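Local coordinates for protein acRAF (Thiomonas intermedia, PDB 4LOW) that acts as a RuBisCO assembly factor in the alpha-carboxysome and is built like a pterin-4a-carbinolamine dehydratase, at residues A[15-19]-A[69-75]; A[46-50]-A[60-64]. One frame throughout, in Å; residues are numbered along the deposited sequence. Where two conformers were deposited one is given.

Contact 1. Residues A[15-19]-A[69-75]. With FMT (formic acid), chain D; FMT (formic acid), chain F.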
loop_
_atom_site.group_PDB
_atom_site.type_symbol
_atom_site.label_atom_id
_atom_site.label_comp_id
_atom_site.label_asym_id
_atom_site.label_seq_id
_atom_site.Cartn_x
_atom_site.Cartn_y
_atom_site.Cartn_z
ATOM N N PRO A 15 16.893 -4.434 13.277
ATOM C CA PRO A 15 17.504 -5.042 12.081
ATOM C C PRO A 15 17.264 -3.950 11.018
ATOM O O PRO A 15 16.124 -3.480 10.884
ATOM C CB PRO A 15 16.678 -6.317 11.832
ATOM C CG PRO A 15 15.635 -6.358 12.926
ATOM C CD PRO A 15 15.540 -4.983 13.512
ATOM N N PRO A 16 18.340 -3.401 10.410
ATOM C CA PRO A 16 18.176 -2.252 9.513
ATOM C C PRO A 16 17.177 -2.418 8.391
ATOM O O PRO A 16 17.030 -3.495 7.823
ATOM C CB PRO A 16 19.587 -2.007 8.969
ATOM C CG PRO A 16 20.325 -3.269 9.206
ATOM C CD PRO A 16 19.762 -3.786 10.502
ATOM N N MET A 17 16.472 -1.333 8.085
ATOM C CA MET A 17 15.532 -1.277 6.976
ATOM C C MET A 17 15.878 -0.048 6.183
ATOM O O MET A 17 16.584 0.833 6.695
ATOM C CB MET A 17 14.069 -1.194 7.446
ATOM C CG MET A 17 13.582 -2.464 8.120
ATOM S SD MET A 17 12.101 -2.192 9.107
ATOM C CE MET A 17 12.804 -1.338 10.549
ATOM N N LEU A 18 15.429 -0.009 4.924
ATOM C CA LEU A 18 15.532 1.210 4.123
ATOM C C LEU A 18 14.100 1.749 4.000
ATOM O O LEU A 18 13.178 0.987 3.695
ATOM C CB LEU A 18 16.056 0.961 2.720
ATOM C CG LEU A 18 17.528 0.593 2.648
ATOM C CD1 LEU A 18 17.884 0.175 1.239
ATOM C CD2 LEU A 18 18.429 1.760 3.164
ATOM N N PHE A 19 13.905 3.061 4.202
ATOM C CA PHE A 19 12.575 3.643 4.183
ATOM C C PHE A 19 12.594 4.838 3.230
ATOM O O PHE A 19 13.526 5.663 3.291
ATOM C CB PHE A 19 12.176 4.111 5.608
ATOM C CG PHE A 19 10.934 4.981 5.607
ATOM C CD1 PHE A 19 9.672 4.403 5.601
ATOM C CD2 PHE A 19 11.034 6.365 5.537
ATOM C CE1 PHE A 19 8.541 5.194 5.445
ATOM C CE2 PHE A 19 9.903 7.140 5.325
ATOM C CZ PHE A 19 8.672 6.550 5.279
ATOM N N THR A 69 23.354 -8.338 5.394
ATOM C CA THR A 69 22.372 -7.384 4.858
ATOM C C THR A 69 22.035 -6.300 5.918
ATOM O O THR A 69 22.282 -6.560 7.115
ATOM C CB THR A 69 21.183 -8.127 4.235
ATOM O OG1 THR A 69 20.649 -9.060 5.175
ATOM C CG2 THR A 69 21.558 -8.848 2.941
ATOM N N LEU A 70 21.623 -5.063 5.534
ATOM C CA LEU A 70 21.298 -4.551 4.187
ATOM C C LEU A 70 22.480 -4.640 3.231
ATOM O O LEU A 70 23.607 -4.326 3.607
ATOM C CB LEU A 70 20.807 -3.093 4.251
ATOM C CG LEU A 70 19.476 -2.825 4.941
ATOM C CD1 LEU A 70 19.366 -1.352 5.326
ATOM C CD2 LEU A 70 18.304 -3.256 4.063
ATOM N N GLY A 71 22.207 -5.103 2.020
ATOM C CA GLY A 71 23.219 -5.259 0.987
ATOM C C GLY A 71 22.834 -4.568 -0.300
ATOM O O GLY A 71 21.829 -3.841 -0.388
ATOM N N GLU A 72 23.615 -4.848 -1.322
ATOM C CA GLU A 72 23.446 -4.262 -2.638
ATOM C C GLU A 72 22.220 -4.715 -3.383
ATOM O O GLU A 72 21.729 -3.954 -4.206
ATOM C CB GLU A 72 24.713 -4.396 -3.487
ATOM C CG GLU A 72 25.885 -3.581 -2.943
ATOM C CD GLU A 72 25.713 -2.069 -2.916
ATOM O OE1 GLU A 72 24.769 -1.561 -3.561
ATOM O OE2 GLU A 72 26.566 -1.386 -2.300
ATOM N N ALA A 73 21.673 -5.924 -3.081
ATOM C CA ALA A 73 20.444 -6.360 -3.741
ATOM C C ALA A 73 19.295 -5.445 -3.300
ATOM O O ALA A 73 18.498 -5.019 -4.138
ATOM C CB ALA A 73 20.120 -7.814 -3.408
ATOM N N GLU A 74 19.246 -5.078 -1.993
ATOM C CA GLU A 74 18.211 -4.187 -1.446
ATOM C C GLU A 74 18.402 -2.770 -1.962
ATOM O O GLU A 74 17.443 -2.131 -2.380
ATOM C CB GLU A 74 18.209 -4.185 0.083
ATOM C CG GLU A 74 17.884 -5.544 0.672
ATOM C CD GLU A 74 19.095 -6.393 1.025
ATOM O OE1 GLU A 74 20.023 -6.532 0.197
ATOM O OE2 GLU A 74 19.117 -6.908 2.161
ATOM N N ARG A 75 19.676 -2.317 -2.030
ATOM C CA ARG A 75 19.931 -0.978 -2.555
ATOM C C ARG A 75 19.634 -0.902 -4.047
ATOM O O ARG A 75 19.196 0.148 -4.525
ATOM C CB ARG A 75 21.366 -0.534 -2.255
ATOM C CG ARG A 75 21.664 -0.487 -0.773
ATOM C CD ARG A 75 23.014 0.146 -0.479
ATOM N NE ARG A 75 23.298 0.088 0.957
ATOM C CZ ARG A 75 22.811 0.931 1.865
ATOM N NH1 ARG A 75 22.013 1.928 1.499
ATOM N NH2 ARG A 75 23.119 0.784 3.146
HETATM C C FMT D . 22.548 -8.432 -0.576
HETATM O O1 FMT D . 21.564 -9.168 -0.584
HETATM O O2 FMT D . 23.217 -8.267 -1.777
HETATM C C FMT F . 19.960 3.074 -2.332
HETATM O O1 FMT F . 20.030 2.808 -3.551
HETATM O O2 FMT F . 21.136 2.969 -1.624
#
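Leu70 lays its CD1 methyl against the point where the loop residue Pro16 runs into strand 17-23, meeting Pro16 CB at 3.7 Å, Met17 O at 3.8 Å and Leu18 CG at 3.8 Å. Pro16, just before the strand, and Leu18 direct their CA-to-CB bonds toward the 69-75 segment, whereas that of Met17 between them points away; Met17 and Leu18 thus follow the alternation of side chains along a strand. Leu18 also reaches past Leu70 to the first helical turn, its CD1 lying 4.3 Å from Glu74 O and its CD2 4.0 Å from Arg75 NH1. The guanidinium of Arg75 thus flanks an aliphatic side chain while its NH2 forms a salt bridge with Glu11 of strand 10-12. In the alpha+beta fold of the pterin dehydratase family, helices pack on one face of an antiparallel sheet, and here the loop leading into helix 72-84 closes against an end of that face. The approach includes a cis peptide between Thr69 and Leu70. Gly71 is the N-cap, with Arg75 N donating to Gly71 O at 3.1 Å. Glu74 OE1 receives a weak hydrogen bond from Gly71 N (3.2 Å), one half of a capping box, and Glu74 OE2 accepts from Ala65 N. Having no side chain, Gly71 leaves room for a formate whose O2 takes a hydrogen bond from Ala73 N at 3.1 Å.

Contact 2. Residues A[46-50]-A[60-64]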
loop_
_atom_site.group_PDB
_atom_site.type_symbol
_atom_site.label_atom_id
_atom_site.label_comp_id
_atom_site.label_asym_id
_atom_site.label_seq_id
_atom_site.Cartn_x
_atom_site.Cartn_y
_atom_site.Cartn_z
ATOM N N GLN A 46 11.408 -9.671 -5.707
ATOM C CA GLN A 46 11.738 -8.970 -4.468
ATOM C C GLN A 46 10.536 -8.142 -4.110
ATOM O O GLN A 46 10.005 -7.416 -4.945
ATOM C CB GLN A 46 12.975 -8.053 -4.611
ATOM C CG GLN A 46 14.305 -8.781 -4.798
ATOM C CD GLN A 46 15.396 -7.793 -5.143
ATOM O OE1 GLN A 46 15.632 -7.480 -6.313
ATOM N NE2 GLN A 46 16.009 -7.201 -4.129
ATOM N N HIS A 47 10.117 -8.258 -2.870
ATOM C CA HIS A 47 8.939 -7.569 -2.381
ATOM C C HIS A 47 9.288 -6.721 -1.175
ATOM O O HIS A 47 9.803 -7.252 -0.183
ATOM C CB HIS A 47 7.851 -8.598 -2.011
ATOM C CG HIS A 47 7.361 -9.372 -3.191
ATOM N ND1 HIS A 47 7.922 -10.582 -3.552
ATOM C CD2 HIS A 47 6.400 -9.052 -4.087
ATOM C CE1 HIS A 47 7.287 -10.960 -4.651
ATOM N NE2 HIS A 47 6.358 -10.074 -5.006
ATOM N N PRO A 48 8.922 -5.428 -1.165
ATOM C CA PRO A 48 9.114 -4.635 0.053
ATOM C C PRO A 48 8.485 -5.306 1.280
ATOM O O PRO A 48 7.468 -6.018 1.163
ATOM C CB PRO A 48 8.378 -3.328 -0.277
ATOM C CG PRO A 48 8.543 -3.186 -1.792
ATOM C CD PRO A 48 8.322 -4.628 -2.244
ATOM N N GLN A 49 9.039 -5.009 2.449
ATOM C CA GLN A 49 8.464 -5.436 3.719
ATOM C C GLN A 49 7.038 -4.849 3.822
ATOM O O GLN A 49 6.095 -5.543 4.221
ATOM C CB GLN A 49 9.336 -4.948 4.877
ATOM C CG GLN A 49 8.772 -5.284 6.261
ATOM C CD GLN A 49 9.607 -4.715 7.356
ATOM O OE1 GLN A 49 10.826 -4.556 7.228
ATOM N NE2 GLN A 49 8.967 -4.450 8.478
ATOM N N ASN A 50 6.881 -3.577 3.421
ATOM C CA ASN A 50 5.572 -2.965 3.495
ATOM C C ASN A 50 5.498 -1.783 2.564
ATOM O O ASN A 50 6.498 -1.087 2.369
ATOM C CB ASN A 50 5.321 -2.442 4.924
ATOM C CG ASN A 50 3.953 -1.843 5.128
ATOM O OD1 ASN A 50 3.804 -0.624 4.964
ATOM N ND2 ASN A 50 2.945 -2.629 5.444
ATOM N N ILE A 60 7.564 3.358 1.390
ATOM C CA ILE A 60 8.057 2.011 1.156
ATOM C C ILE A 60 9.122 1.642 2.160
ATOM O O ILE A 60 10.027 2.427 2.446
ATOM C CB ILE A 60 8.640 1.963 -0.266
ATOM C CG1 ILE A 60 7.560 2.375 -1.284
ATOM C CG2 ILE A 60 9.204 0.551 -0.576
ATOM C CD1 ILE A 60 8.053 2.522 -2.679
ATOM N N THR A 61 9.031 0.415 2.689
ATOM C CA THR A 61 9.996 -0.111 3.634
ATOM C C THR A 61 10.618 -1.358 3.056
ATOM O O THR A 61 9.884 -2.279 2.687
ATOM C CB THR A 61 9.289 -0.465 4.952
ATOM O OG1 THR A 61 8.642 0.703 5.425
ATOM C CG2 THR A 61 10.263 -0.939 6.007
ATOM N N LEU A 62 11.959 -1.414 2.985
ATOM C CA LEU A 62 12.647 -2.583 2.455
ATOM C C LEU A 62 13.406 -3.210 3.599
ATOM O O LEU A 62 14.070 -2.504 4.357
ATOM C CB LEU A 62 13.660 -2.180 1.364
ATOM C CG LEU A 62 13.114 -1.337 0.237
ATOM C CD1 LEU A 62 14.217 -0.934 -0.757
ATOM C CD2 LEU A 62 11.937 -2.001 -0.490
ATOM N N ASP A 63 13.339 -4.542 3.714
ATOM C CA ASP A 63 14.036 -5.225 4.796
ATOM C C ASP A 63 15.248 -5.911 4.287
ATOM O O ASP A 63 15.364 -6.134 3.082
ATOM C CB ASP A 63 13.109 -6.196 5.562
ATOM C CG ASP A 63 12.364 -7.247 4.768
ATOM O OD1 ASP A 63 12.313 -7.133 3.530
ATOM O OD2 ASP A 63 11.739 -8.134 5.400
ATOM N N ALA A 64 16.169 -6.234 5.224
ATOM C CA ALA A 64 17.414 -6.920 4.974
ATOM C C ALA A 64 17.105 -8.362 4.584
ATOM O O ALA A 64 16.300 -9.023 5.253
ATOM C CB ALA A 64 18.280 -6.877 6.226
HETATM O O HOH W 1 12.242 -5.638 1.105
HETATM O O HOH W 2 6.009 1.196 4.384
#
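A classic beta bulge breaks the regular pairing: Gln49 and Asn50 both face Thr61, so Thr61 O accepts two weak hydrogen bonds, from Gln49 N at 2.9 Å and from Asn50 N at 3.4 Å. The return bond, Thr61 N to Asn50 O at 3.0 Å, makes Asn50 and Thr61 an antiparallel hydrogen-bonded pair at the start of strand 50-53. Beyond the bulge the chains diverge, and a water takes over, donating to His47 O (3.2 Å) and accepting from Asp63 N (3.0 Å). Pro48 CB packs on Ile60 CG2 at 4.0 Å and Leu62 CD2 at 3.8 Å, on the sheet face covered by helices 27-44 and 72-84. A second water joins Asn50 OD1 and Thr61 OG1, each 2.9 Å away, while Asn50 ND2 binds Tyr57 OH and Asn52 OD1 of the second subunit. Backbone pairing therefore fixes the loop onto the sheet, and the Asn50 amide extends the polar network into the dimer interface.

Both segments of contact 2 fall, in sequence, between the two segments of contact 1, and the centres of the contacts lie about 9 Å apart. Strands 17-23 and 57-63 are sheet neighbours, so the two meet directly: Leu18 O and Leu62 N, 2.8 Å apart, probably share a hydrogen bond, and Met17 packs on Gln49. A second junction runs by way of helix 72-84, where Ala73 O lies 3.3 Å from Gln46 NE2. In contact 1 the side chain of Pro16 is about 4 Å from a bound formic acid, probably from the crystallisation liquor. In contact 2 the side chain of Thr61 is about 5 Å from a bound formic acid. The second subunit meets contact 2 through His47 and Asn50 but touches neither 15-19 nor 69-75.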